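Local atomic coordinates of transcobalamin-1 (Homo sapiens, PDB entry 4KKI), a protein that binds vitamin B12 (cobalamin) with femtomolar affinity and protects it from the acid of the stomach during transport. Residues E30-Y33 with I34-K37; A108-N111 with L112-D115; A128-E131 with N132-H136; V357-S360 with V361-K364. One frame throughout, in Å; residues are numbered along the deposited sequence.

How the interactions relate
All four contacts are local, each within one continuous run of chain. They follow in the order 1, 2, 3, 4. Interactions 1 to 3 belong to the N-terminal alpha domain, an alpha6-alpha6 helical barrel. Interaction 4 lies on helix 358-368 of the C-terminal beta domain. Interaction 1 leads into helix 37-45. Interaction 2 runs from a loop into helix 111-115, and interaction 3 ends the next helix, 118-135; their centres are about 30 Å apart. The centres of interactions 1 and 3 are about 45 Å apart, on opposite sides of the chain's centre. No two contacts touch. Interactions 3 and 4 approach cyanocobalamin from different domains, whereas 1 and 2 lie away from the annotated sites.

Interaction 1: residues E30-Y33 with I34-K37; sequences EENY and IRLK
L36 closes on the carbonyl of Y33 at the tight end of this turn. Its backbone N donates to Y33 O at 3.0 Å, and its CB lies 3.4 Å from the same oxygen. The L36 side chain is buried. Its CG, anti to the carbonyl carbon (chi1 -61°), stays 3.9 Å from Y33 O. The side chain touches V28, M295 and, on helix 265-277, L273 and I276. Y33 also reaches V28 and M295, although much of it is exposed. One face of its ring carries E30 CA, 3.8 Å above the plane and over the centre.

One residue earlier, R35 N donates to N32 O at 3.0 Å. Both bonds join residues three apart, the spacing of a 3-10 helix. This short 3-10 segment leads into helix 37-45, at the edge of the helical alpha domain.

The other side is loose and faces solvent: R35 and I34 are exposed. R35 runs extended from CG to NE, past N32. The nearest side-chain pair here is N32 CB and R35 CD, 4.2 Å apart. The CG1 branch of I34 points off, anti to the backbone N, while CG2 comes only to within 4.2 Å of E31 O.

Interaction 2: residues A108-N111 with L112-D115; sequences AEEN and LIYD
E110 has CG anti to its own backbone N (chi1 -167°), and the chain runs out extended. I113 has CG1 anti to the carbonyl carbon (chi1 -58°), which sets CD1 back beside the E110 side chain. The two chains pass at a slant, with E110 CG 3.9 Å from I113 CD1. I113 also lies close over the carbonyl: its CG1 is 3.4 Å from E110 O. L112 does the same one residue earlier, where CD1 lies 3.3 Å from E109 O and also reaches E109 CA.

The backbone is a helix start. L112 N donates to E109 O, and I113 N to E110 O, both spanning three residues. The pattern then changes. D115 N donates to N111 O at 2.7 Å, nearly along the C=O axis. Y114 N makes a weak bond to the same oxygen. The turn thus widens from 3-10-like spacing into the alpha-helical spacing of helix 111-115.

I113 and L112 pack on neighbouring helices. I113 touches I99 and L102 of helix 92-102 and I119 of helix 118-135, and L112 also touches L102. Y114 lies against I119, F157 and K304.

The D115 carboxylate turns back beside N111. Its OD2 is 3.5 Å from N111 CB and 3.2 Å from N111 O. Both oxygens are acceptors, so the approach is likely to be unfavourable if D115 is ionised. The N-H of D115, and more weakly that of Y114, would probably offset part of this cost.

Interaction 3: residues A128-E131 with N132-H136; sequences AEIE and NMEAH
E131, N132 and I130 have the most surface covered across this contact. I130 crosses E134 at a slant. Its CG2 methyl meets E134 OE2 at 3.7 Å, an apolar group against a carboxylate oxygen. E134 is extended beyond CG, and CG itself lies 3.3 Å from I130 O. The I130 side chain also touches E165 and H169 of helix 163-169, and M133 joins it on H169.

N132 CB lies against the preceding turn, 3.4 Å from A128 O. Its CG is anti to the backbone N (chi1 -172°), which sends the amide away from that turn. There ND2 makes a weak hydrogen bond to T139 O. The side chain also touches L141. N132 and H136 both touch N397, so this helix end meets the C-terminal beta domain.

E131 is solvent-exposed and extended beyond CG. E134 reaches back to it, with OE1 3.9 Å from E131 CA. The E131 carbonyl accepts A135 N at 3.2 Å. Regular bonds between residues four apart run through the segment, from N132 to A128 up to A135 to E131. This is the last part of helix 118-135; H136 is the first residue to leave helical geometry.

E129 is buried. Its OE2 is hydrogen-bonded to S92 OG and T142 OG1, and its OE1 takes a weak bond from L141 N. T142 binds cyanocobalamin, consistent with a second-shell role for E129 in holding it.

E131 OE2 and E134 OE1 are 5.9 Å apart. These like charges are not in contact, and any repulsion is probably mild.

Interaction 4: residues V357-S360 with V361-K364; sequences VFLS and VMEK
M362 lies at the edge of the F358 ring, with its sulfur in the ring plane. SD is 3.8 Å from F358 CE1 and 5.0 Å from the ring centroid, 85° off the ring normal. This is an edge-on Met-aromatic contact. The F358 side chain takes CG anti to the backbone N (chi1 -167°), while M362 has CG anti to the carbonyl carbon. These opposite choices lean the two chains together, and they cross at a slant. M362 CG also stays close to the ring, 3.9 Å from CE1.

L359 and E363 cross in a similar way on the next side of the helix. There E363 OE2 meets L359 CG at 4.0 Å, with CD2 just beyond. E363 is extended past CG, and its CG rests 3.3 Å from L359 O.

These pairs are four residues apart on the first turns of helix 358-368, with V357 at the N-cap position. M362 N donates to F358 O, E363 N to L359 O and K364 N to S360 O. The helix packs on the sheet of the C-terminal beta domain. F358 touches L426 and V428 of strand 426-432, and V361 touches V336 and Y338 of strand 333-341.

F358 also lies beside L411, and M362 beside I386, both cyanocobalamin-binding residues. An alanine in place of F358 takes away the aromatic edge, which is likely to leave M362 SD without its partner and open a gap against L411, L426 and V428. L359, M362 and E363 all touch F375 of strand 375-379. E363 and K364 are exposed, and K364 CB lies 3.7 Å from S360 O.

Interaction 1: residues E30-Y33 with I34-K37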
ATOM      1  N   GLU A  30      15.252 -15.675  14.762  1.00 84.10           N
ATOM      2  CA  GLU A  30      14.712 -16.984  14.402  1.00 93.61           C
ATOM      3  C   GLU A  30      13.938 -17.624  15.551  1.00 91.34           C
ATOM      4  O   GLU A  30      13.101 -18.501  15.334  1.00 91.85           O
ATOM      5  CB  GLU A  30      15.821 -17.920  13.915  1.00108.44           C
ATOM      6  CG  GLU A  30      16.491 -17.470  12.626  1.00119.79           C
ATOM      7  CD  GLU A  30      17.232 -18.595  11.927  1.00131.17           C
ATOM      8  OE1 GLU A  30      16.830 -19.767  12.092  1.00133.23           O
ATOM      9  OE2 GLU A  30      18.216 -18.310  11.212  1.00135.89           O
ATOM     10  N   GLU A  31      14.220 -17.182  16.772  1.00 93.07           N
ATOM     11  CA  GLU A  31      13.491 -17.652  17.942  1.00 97.88           C
ATOM     12  C   GLU A  31      12.080 -17.068  17.963  1.00 90.49           C
ATOM     13  O   GLU A  31      11.137 -17.707  18.428  1.00 89.30           O
ATOM     14  CB  GLU A  31      14.238 -17.276  19.225  1.00108.04           C
ATOM     15  CG  GLU A  31      13.526 -17.681  20.507  1.00122.82           C
ATOM     16  CD  GLU A  31      14.333 -17.361  21.752  1.00132.91           C
ATOM     17  OE1 GLU A  31      15.567 -17.212  21.641  1.00139.23           O
ATOM     18  OE2 GLU A  31      13.729 -17.256  22.841  1.00132.55           O
ATOM     19  N   ASN A  32      11.940 -15.853  17.441  1.00 81.48           N
ATOM     20  CA  ASN A  32      10.661 -15.154  17.473  1.00 83.17           C
ATOM     21  C   ASN A  32       9.863 -15.265  16.175  1.00 71.68           C
ATOM     22  O   ASN A  32       8.913 -14.512  15.964  1.00 67.30           O
ATOM     23  CB  ASN A  32      10.869 -13.683  17.837  1.00 87.78           C
ATOM     24  CG  ASN A  32      11.532 -13.508  19.188  1.00 89.71           C
ATOM     25  OD1 ASN A  32      12.082 -14.455  19.748  1.00 87.02           O
ATOM     26  ND2 ASN A  32      11.486 -12.291  19.718  1.00 90.94           N
ATOM     27  N   TYR A  33      10.246 -16.204  15.313  1.00 64.08           N
ATOM     28  CA  TYR A  33       9.533 -16.427  14.057  1.00 64.93           C
ATOM     29  C   TYR A  33       8.073 -16.795  14.296  1.00 64.21           C
ATOM     30  O   TYR A  33       7.213 -16.535  13.455  1.00 59.27           O
ATOM     31  CB  TYR A  33      10.209 -17.521  13.229  1.00 67.98           C
ATOM     32  CG  TYR A  33      11.305 -17.019  12.319  1.00 84.25           C
ATOM     33  CD1 TYR A  33      11.656 -15.675  12.295  1.00 84.83           C
ATOM     34  CD2 TYR A  33      11.980 -17.888  11.472  1.00 93.47           C
ATOM     35  CE1 TYR A  33      12.657 -15.214  11.460  1.00 84.31           C
ATOM     36  CE2 TYR A  33      12.980 -17.437  10.634  1.00 94.18           C
ATOM     37  CZ  TYR A  33      13.315 -16.099  10.631  1.00 91.43           C
ATOM     38  OH  TYR A  33      14.311 -15.646   9.797  1.00 95.27           O
ATOM     39  N   ILE A  34       7.805 -17.397  15.451  1.00 59.60           N
ATOM     40  CA  ILE A  34       6.455 -17.801  15.825  1.00 49.76           C
ATOM     41  C   ILE A  34       5.518 -16.591  15.911  1.00 51.67           C
ATOM     42  O   ILE A  34       4.315 -16.708  15.682  1.00 61.13           O
ATOM     43  CB  ILE A  34       6.456 -18.596  17.160  1.00 58.39           C
ATOM     44  CG1 ILE A  34       5.065 -19.158  17.467  1.00 64.16           C
ATOM     45  CG2 ILE A  34       6.979 -17.736  18.309  1.00 50.74           C
ATOM     46  CD1 ILE A  34       4.537 -20.102  16.406  1.00 69.78           C
ATOM     47  N   ARG A  35       6.082 -15.426  16.214  1.00 54.70           N
ATOM     48  CA  ARG A  35       5.298 -14.199  16.308  1.00 53.82           C
ATOM     49  C   ARG A  35       4.774 -13.741  14.949  1.00 51.21           C
ATOM     50  O   ARG A  35       3.846 -12.936  14.876  1.00 57.18           O
ATOM     51  CB  ARG A  35       6.120 -13.083  16.958  1.00 52.63           C
ATOM     52  CG  ARG A  35       6.288 -13.228  18.459  1.00 59.13           C
ATOM     53  CD  ARG A  35       7.117 -12.088  19.022  1.00 77.43           C
ATOM     54  NE  ARG A  35       7.043 -12.019  20.477  1.00 93.36           N
ATOM     55  CZ  ARG A  35       6.172 -11.268  21.145  1.00101.41           C
ATOM     56  NH1 ARG A  35       5.299 -10.519  20.487  1.00 95.17           N
ATOM     57  NH2 ARG A  35       6.176 -11.266  22.471  1.00108.15           N
ATOM     58  N   LEU A  36       5.366 -14.256  13.877  1.00 51.42           N
ATOM     59  CA  LEU A  36       4.936 -13.901  12.528  1.00 50.04           C
ATOM     60  C   LEU A  36       3.827 -14.816  12.016  1.00 43.04           C
ATOM     61  O   LEU A  36       3.272 -14.582  10.943  1.00 46.28           O
ATOM     62  CB  LEU A  36       6.121 -13.924  11.562  1.00 47.92           C
ATOM     63  CG  LEU A  36       7.250 -12.947  11.893  1.00 51.70           C
ATOM     64  CD1 LEU A  36       8.312 -12.967  10.808  1.00 52.26           C
ATOM     65  CD2 LEU A  36       6.699 -11.548  12.086  1.00 47.97           C
ATOM     66  N   LYS A  37       3.514 -15.853  12.786  1.00 50.84           N
ATOM     67  CA  LYS A  37       2.475 -16.819  12.413  1.00 55.28           C
ATOM     68  C   LYS A  37       1.104 -16.210  12.071  1.00 51.50           C
ATOM     69  O   LYS A  37       0.483 -16.631  11.093  1.00 52.68           O
ATOM     70  CB  LYS A  37       2.324 -17.909  13.486  1.00 62.31           C
ATOM     71  CG  LYS A  37       2.423 -19.339  12.960  1.00 73.80           C
ATOM     72  CD  LYS A  37       1.370 -19.627  11.898  1.00 80.12           C
ATOM     73  CE  LYS A  37       1.381 -21.088  11.461  1.00 84.50           C
ATOM     74  NZ  LYS A  37       0.938 -22.012  12.545  1.00 81.44           N
TER

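Interaction 2: residues A108-N111 with L112-D115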
ATOM      1  N   ALA A 108       9.719 -20.538 -13.590  1.00 82.17           N
ATOM      2  CA  ALA A 108       8.924 -20.764 -14.792  1.00 82.82           C
ATOM      3  C   ALA A 108       7.835 -19.706 -14.958  1.00 81.41           C
ATOM      4  O   ALA A 108       7.506 -19.312 -16.076  1.00 82.83           O
ATOM      5  CB  ALA A 108       8.319 -22.161 -14.778  1.00 73.07           C
ATOM      6  N   GLU A 109       7.285 -19.244 -13.839  1.00 75.67           N
ATOM      7  CA  GLU A 109       6.201 -18.266 -13.864  1.00 78.34           C
ATOM      8  C   GLU A 109       6.688 -16.882 -14.294  1.00 68.77           C
ATOM      9  O   GLU A 109       5.895 -16.043 -14.722  1.00 59.48           O
ATOM     10  CB  GLU A 109       5.502 -18.190 -12.503  1.00 85.03           C
ATOM     11  CG  GLU A 109       4.615 -19.391 -12.176  1.00 93.71           C
ATOM     12  CD  GLU A 109       5.404 -20.641 -11.823  1.00 93.65           C
ATOM     13  OE1 GLU A 109       4.835 -21.750 -11.914  1.00 81.99           O
ATOM     14  OE2 GLU A 109       6.589 -20.514 -11.448  1.00 97.76           O
ATOM     15  N   GLU A 110       7.993 -16.655 -14.184  1.00 67.05           N
ATOM     16  CA  GLU A 110       8.588 -15.383 -14.577  1.00 60.26           C
ATOM     17  C   GLU A 110       8.482 -15.164 -16.085  1.00 62.72           C
ATOM     18  O   GLU A 110       8.495 -14.027 -16.558  1.00 57.72           O
ATOM     19  CB  GLU A 110      10.051 -15.319 -14.138  1.00 53.94           C
ATOM     20  CG  GLU A 110      10.661 -13.931 -14.226  1.00 63.93           C
ATOM     21  CD  GLU A 110      12.148 -13.930 -13.939  1.00 65.38           C
ATOM     22  OE1 GLU A 110      12.659 -12.901 -13.451  1.00 63.39           O
ATOM     23  OE2 GLU A 110      12.806 -14.956 -14.205  1.00 68.55           O
ATOM     24  N   ASN A 111       8.375 -16.258 -16.834  1.00 56.37           N
ATOM     25  CA  ASN A 111       8.195 -16.188 -18.278  1.00 59.81           C
ATOM     26  C   ASN A 111       6.926 -15.445 -18.686  1.00 63.72           C
ATOM     27  O   ASN A 111       6.860 -14.877 -19.775  1.00 69.77           O
ATOM     28  CB  ASN A 111       8.193 -17.591 -18.892  1.00 67.45           C
ATOM     29  CG  ASN A 111       9.593 -18.117 -19.151  1.00 75.02           C
ATOM     30  OD1 ASN A 111      10.253 -18.628 -18.247  1.00 78.69           O
ATOM     31  ND2 ASN A 111      10.048 -17.999 -20.392  1.00 84.77           N
ATOM     32  N   LEU A 112       5.925 -15.451 -17.808  1.00 53.97           N
ATOM     33  CA  LEU A 112       4.654 -14.786 -18.083  1.00 49.76           C
ATOM     34  C   LEU A 112       4.852 -13.293 -18.309  1.00 53.80           C
ATOM     35  O   LEU A 112       4.098 -12.662 -19.048  1.00 55.70           O
ATOM     36  CB  LEU A 112       3.654 -15.013 -16.944  1.00 57.05           C
ATOM     37  CG  LEU A 112       2.833 -16.306 -16.920  1.00 70.39           C
ATOM     38  CD1 LEU A 112       3.709 -17.528 -16.689  1.00 76.92           C
ATOM     39  CD2 LEU A 112       1.741 -16.219 -15.862  1.00 64.31           C
ATOM     40  N   ILE A 113       5.869 -12.734 -17.665  1.00 51.34           N
ATOM     41  CA  ILE A 113       6.199 -11.327 -17.830  1.00 54.50           C
ATOM     42  C   ILE A 113       6.592 -11.038 -19.271  1.00 52.94           C
ATOM     43  O   ILE A 113       6.142 -10.060 -19.867  1.00 64.95           O
ATOM     44  CB  ILE A 113       7.363 -10.912 -16.919  1.00 52.37           C
ATOM     45  CG1 ILE A 113       7.016 -11.188 -15.454  1.00 51.60           C
ATOM     46  CG2 ILE A 113       7.705  -9.445 -17.134  1.00 49.97           C
ATOM     47  CD1 ILE A 113       8.157 -10.922 -14.493  1.00 36.73           C
ATOM     48  N   TYR A 114       7.429 -11.903 -19.829  1.00 56.18           N
ATOM     49  CA  TYR A 114       7.962 -11.680 -21.166  1.00 58.35           C
ATOM     50  C   TYR A 114       7.082 -12.290 -22.252  1.00 49.03           C
ATOM     51  O   TYR A 114       7.105 -11.844 -23.398  1.00 65.59           O
ATOM     52  CB  TYR A 114       9.398 -12.200 -21.251  1.00 58.24           C
ATOM     53  CG  TYR A 114      10.274 -11.657 -20.146  1.00 62.61           C
ATOM     54  CD1 TYR A 114      10.753 -10.353 -20.194  1.00 66.21           C
ATOM     55  CD2 TYR A 114      10.607 -12.437 -19.046  1.00 58.40           C
ATOM     56  CE1 TYR A 114      11.548  -9.845 -19.184  1.00 61.87           C
ATOM     57  CE2 TYR A 114      11.403 -11.938 -18.031  1.00 63.83           C
ATOM     58  CZ  TYR A 114      11.869 -10.641 -18.106  1.00 65.54           C
ATOM     59  OH  TYR A 114      12.661 -10.139 -17.099  1.00 70.00           O
ATOM     60  N   ASP A 115       6.298 -13.298 -21.887  1.00 47.34           N
ATOM     61  CA  ASP A 115       5.377 -13.921 -22.833  1.00 62.58           C
ATOM     62  C   ASP A 115       4.142 -13.054 -23.061  1.00 60.92           C
ATOM     63  O   ASP A 115       3.509 -13.128 -24.114  1.00 59.21           O
ATOM     64  CB  ASP A 115       4.967 -15.319 -22.360  1.00 74.39           C
ATOM     65  CG  ASP A 115       6.106 -16.319 -22.435  1.00 83.42           C
ATOM     66  OD1 ASP A 115       7.036 -16.106 -23.244  1.00 87.26           O
ATOM     67  OD2 ASP A 115       6.071 -17.322 -21.689  1.00 87.55           O
TER

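Interaction 3: residues A128-E131 with N132-H136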
ATOM      1  N   ALA A 128       0.774   6.785 -19.469  1.00 45.60           N
ATOM      2  CA  ALA A 128      -0.593   7.285 -19.404  1.00 50.87           C
ATOM      3  C   ALA A 128      -0.803   8.083 -18.120  1.00 59.46           C
ATOM      4  O   ALA A 128      -1.524   9.081 -18.111  1.00 68.72           O
ATOM      5  CB  ALA A 128      -1.592   6.142 -19.498  1.00 43.44           C
ATOM      6  N   GLU A 129      -0.165   7.636 -17.040  1.00 50.55           N
ATOM      7  CA  GLU A 129      -0.193   8.362 -15.776  1.00 50.83           C
ATOM      8  C   GLU A 129       0.422   9.742 -15.964  1.00 49.49           C
ATOM      9  O   GLU A 129      -0.120  10.745 -15.497  1.00 47.11           O
ATOM     10  CB  GLU A 129       0.583   7.598 -14.699  1.00 43.31           C
ATOM     11  CG  GLU A 129       0.031   6.219 -14.366  1.00 50.86           C
ATOM     12  CD  GLU A 129      -1.062   6.259 -13.312  1.00 55.73           C
ATOM     13  OE1 GLU A 129      -1.443   7.371 -12.886  1.00 49.72           O
ATOM     14  OE2 GLU A 129      -1.537   5.176 -12.907  1.00 46.09           O
ATOM     15  N   ILE A 130       1.555   9.780 -16.659  1.00 56.67           N
ATOM     16  CA  ILE A 130       2.268  11.025 -16.925  1.00 62.05           C
ATOM     17  C   ILE A 130       1.430  11.976 -17.772  1.00 64.87           C
ATOM     18  O   ILE A 130       1.318  13.165 -17.467  1.00 65.12           O
ATOM     19  CB  ILE A 130       3.605  10.761 -17.648  1.00 67.80           C
ATOM     20  CG1 ILE A 130       4.499   9.845 -16.810  1.00 64.98           C
ATOM     21  CG2 ILE A 130       4.319  12.069 -17.952  1.00 76.20           C
ATOM     22  CD1 ILE A 130       4.904  10.438 -15.479  1.00 63.94           C
ATOM     23  N   GLU A 131       0.835  11.445 -18.835  1.00 65.64           N
ATOM     24  CA  GLU A 131       0.044  12.258 -19.751  1.00 72.20           C
ATOM     25  C   GLU A 131      -1.245  12.741 -19.096  1.00 64.25           C
ATOM     26  O   GLU A 131      -1.832  13.736 -19.520  1.00 63.19           O
ATOM     27  CB  GLU A 131      -0.253  11.484 -21.037  1.00 81.40           C
ATOM     28  CG  GLU A 131       0.992  11.189 -21.864  1.00 93.70           C
ATOM     29  CD  GLU A 131       0.734  10.209 -22.991  1.00103.13           C
ATOM     30  OE1 GLU A 131      -0.428   9.787 -23.162  1.00107.34           O
ATOM     31  OE2 GLU A 131       1.698   9.859 -23.704  1.00106.86           O
ATOM     32  N   ASN A 132      -1.680  12.041 -18.056  1.00 63.54           N
ATOM     33  CA  ASN A 132      -2.847  12.483 -17.307  1.00 62.09           C
ATOM     34  C   ASN A 132      -2.504  13.661 -16.401  1.00 63.04           C
ATOM     35  O   ASN A 132      -3.334  14.541 -16.175  1.00 63.21           O
ATOM     36  CB  ASN A 132      -3.448  11.338 -16.493  1.00 57.10           C
ATOM     37  CG  ASN A 132      -4.773  11.713 -15.864  1.00 58.73           C
ATOM     38  OD1 ASN A 132      -5.824  11.609 -16.495  1.00 63.19           O
ATOM     39  ND2 ASN A 132      -4.730  12.160 -14.616  1.00 62.32           N
ATOM     40  N   MET A 133      -1.278  13.674 -15.889  1.00 57.91           N
ATOM     41  CA  MET A 133      -0.814  14.772 -15.048  1.00 56.79           C
ATOM     42  C   MET A 133      -0.640  16.043 -15.869  1.00 69.84           C
ATOM     43  O   MET A 133      -0.898  17.146 -15.388  1.00 72.11           O
ATOM     44  CB  MET A 133       0.503  14.412 -14.361  1.00 47.69           C
ATOM     45  CG  MET A 133       0.387  13.292 -13.343  1.00 50.17           C
ATOM     46  SD  MET A 133       1.953  12.921 -12.536  1.00 57.14           S
ATOM     47  CE  MET A 133       2.385  14.530 -11.879  1.00 96.19           C
ATOM     48  N   GLU A 134      -0.196  15.882 -17.111  1.00 76.81           N
ATOM     49  CA  GLU A 134      -0.032  17.014 -18.011  1.00 82.98           C
ATOM     50  C   GLU A 134      -1.397  17.576 -18.387  1.00 76.01           C
ATOM     51  O   GLU A 134      -1.563  18.787 -18.532  1.00 78.43           O
ATOM     52  CB  GLU A 134       0.725  16.586 -19.267  1.00 91.27           C
ATOM     53  CG  GLU A 134       2.110  16.025 -18.983  1.00101.80           C
ATOM     54  CD  GLU A 134       2.749  15.382 -20.199  1.00109.65           C
ATOM     55  OE1 GLU A 134       2.059  15.229 -21.230  1.00114.89           O
ATOM     56  OE2 GLU A 134       3.945  15.026 -20.124  1.00111.27           O
ATOM     57  N   ALA A 135      -2.377  16.690 -18.531  1.00 72.42           N
ATOM     58  CA  ALA A 135      -3.713  17.105 -18.937  1.00 74.16           C
ATOM     59  C   ALA A 135      -4.553  17.606 -17.763  1.00 74.10           C
ATOM     60  O   ALA A 135      -5.400  18.480 -17.928  1.00 73.34           O
ATOM     61  CB  ALA A 135      -4.422  15.963 -19.658  1.00 74.37           C
ATOM     62  N   HIS A 136      -4.307  17.053 -16.579  1.00 73.20           N
ATOM     63  CA  HIS A 136      -5.144  17.327 -15.411  1.00 71.26           C
ATOM     64  C   HIS A 136      -4.425  17.949 -14.216  1.00 69.27           C
ATOM     65  O   HIS A 136      -4.568  17.475 -13.085  1.00 72.34           O
ATOM     66  CB  HIS A 136      -5.867  16.057 -14.959  1.00 73.26           C
ATOM     67  CG  HIS A 136      -7.063  15.711 -15.792  1.00 82.51           C
ATOM     68  ND1 HIS A 136      -6.972  14.985 -16.961  1.00 84.84           N
ATOM     69  CD2 HIS A 136      -8.376  15.986 -15.618  1.00 86.16           C
ATOM     70  CE1 HIS A 136      -8.182  14.829 -17.471  1.00 88.07           C
ATOM     71  NE2 HIS A 136      -9.050  15.426 -16.680  1.00 88.06           N
TER

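Interaction 4: residues V357-S360 with V361-K364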
ATOM      1  N   VAL A 357     -18.923  -3.181  13.083  1.00 56.21           N
ATOM      2  CA  VAL A 357     -17.943  -2.343  12.408  1.00 53.41           C
ATOM      3  C   VAL A 357     -18.559  -1.032  11.934  1.00 54.82           C
ATOM      4  O   VAL A 357     -19.778  -0.861  11.958  1.00 54.37           O
ATOM      5  CB  VAL A 357     -17.277  -3.071  11.220  1.00 48.90           C
ATOM      6  CG1 VAL A 357     -16.488  -4.274  11.715  1.00 43.37           C
ATOM      7  CG2 VAL A 357     -18.318  -3.489  10.188  1.00 38.85           C
ATOM      8  N   PHE A 358     -17.695  -0.114  11.514  1.00 54.43           N
ATOM      9  CA  PHE A 358     -18.101   1.195  11.021  1.00 49.40           C
ATOM     10  C   PHE A 358     -19.133   1.074   9.896  1.00 54.81           C
ATOM     11  O   PHE A 358     -20.049   1.889   9.796  1.00 51.41           O
ATOM     12  CB  PHE A 358     -16.860   1.954  10.535  1.00 45.83           C
ATOM     13  CG  PHE A 358     -17.083   3.424  10.298  1.00 41.41           C
ATOM     14  CD1 PHE A 358     -17.722   3.870   9.153  1.00 41.04           C
ATOM     15  CD2 PHE A 358     -16.618   4.362  11.205  1.00 46.05           C
ATOM     16  CE1 PHE A 358     -17.915   5.220   8.929  1.00 44.55           C
ATOM     17  CE2 PHE A 358     -16.807   5.716  10.984  1.00 48.87           C
ATOM     18  CZ  PHE A 358     -17.454   6.143   9.843  1.00 48.28           C
ATOM     19  N   LEU A 359     -18.983   0.052   9.058  1.00 50.01           N
ATOM     20  CA  LEU A 359     -19.898  -0.168   7.940  1.00 52.46           C
ATOM     21  C   LEU A 359     -21.313  -0.501   8.415  1.00 59.22           C
ATOM     22  O   LEU A 359     -22.297  -0.089   7.800  1.00 55.53           O
ATOM     23  CB  LEU A 359     -19.379  -1.282   7.030  1.00 45.72           C
ATOM     24  CG  LEU A 359     -20.184  -1.571   5.760  1.00 46.94           C
ATOM     25  CD1 LEU A 359     -20.233  -0.341   4.870  1.00 42.80           C
ATOM     26  CD2 LEU A 359     -19.592  -2.756   5.008  1.00 49.94           C
ATOM     27  N   SER A 360     -21.408  -1.254   9.507  1.00 52.54           N
ATOM     28  CA  SER A 360     -22.701  -1.626  10.066  1.00 55.37           C
ATOM     29  C   SER A 360     -23.473  -0.384  10.506  1.00 56.62           C
ATOM     30  O   SER A 360     -24.692  -0.310  10.349  1.00 50.19           O
ATOM     31  CB  SER A 360     -22.523  -2.591  11.242  1.00 54.11           C
ATOM     32  OG  SER A 360     -21.864  -3.777  10.829  1.00 60.51           O
ATOM     33  N   VAL A 361     -22.749   0.588  11.051  1.00 55.53           N
ATOM     34  CA  VAL A 361     -23.336   1.862  11.448  1.00 55.41           C
ATOM     35  C   VAL A 361     -23.934   2.567  10.238  1.00 62.90           C
ATOM     36  O   VAL A 361     -25.068   3.050  10.284  1.00 63.87           O
ATOM     37  CB  VAL A 361     -22.287   2.777  12.115  1.00 55.07           C
ATOM     38  CG1 VAL A 361     -22.826   4.191  12.276  1.00 51.85           C
ATOM     39  CG2 VAL A 361     -21.860   2.203  13.458  1.00 59.55           C
ATOM     40  N   MET A 362     -23.167   2.610   9.153  1.00 65.33           N
ATOM     41  CA  MET A 362     -23.607   3.252   7.917  1.00 56.73           C
ATOM     42  C   MET A 362     -24.870   2.596   7.369  1.00 50.65           C
ATOM     43  O   MET A 362     -25.783   3.279   6.908  1.00 53.08           O
ATOM     44  CB  MET A 362     -22.495   3.206   6.866  1.00 49.54           C
ATOM     45  CG  MET A 362     -21.225   3.940   7.268  1.00 53.11           C
ATOM     46  SD  MET A 362     -19.967   3.925   5.976  1.00 49.62           S
ATOM     47  CE  MET A 362     -20.849   4.731   4.640  1.00 47.51           C
ATOM     48  N   GLU A 363     -24.914   1.269   7.429  1.00 56.84           N
ATOM     49  CA  GLU A 363     -26.045   0.511   6.904  1.00 65.49           C
ATOM     50  C   GLU A 363     -27.320   0.722   7.719  1.00 66.17           C
ATOM     51  O   GLU A 363     -28.419   0.755   7.164  1.00 61.62           O
ATOM     52  CB  GLU A 363     -25.699  -0.977   6.817  1.00 66.11           C
ATOM     53  CG  GLU A 363     -24.638  -1.292   5.773  1.00 73.65           C
ATOM     54  CD  GLU A 363     -24.275  -2.762   5.731  1.00 79.53           C
ATOM     55  OE1 GLU A 363     -24.596  -3.482   6.698  1.00 80.75           O
ATOM     56  OE2 GLU A 363     -23.670  -3.198   4.728  1.00 84.91           O
ATOM     57  N   LYS A 364     -27.173   0.861   9.034  1.00 70.47           N
ATOM     58  CA  LYS A 364     -28.315   1.150   9.893  1.00 77.12           C
ATOM     59  C   LYS A 364     -28.874   2.536   9.600  1.00 73.12           C
ATOM     60  O   LYS A 364     -30.089   2.726   9.550  1.00 69.57           O
ATOM     61  CB  LYS A 364     -27.939   1.035  11.372  1.00 84.73           C
ATOM     62  CG  LYS A 364     -28.265  -0.314  11.990  1.00 95.09           C
ATOM     63  CD  LYS A 364     -29.749  -0.632  11.861  1.00106.39           C
ATOM     64  CE  LYS A 364     -30.606   0.398  12.586  1.00107.96           C
ATOM     65  NZ  LYS A 364     -32.061   0.181  12.350  1.00105.61           N
TER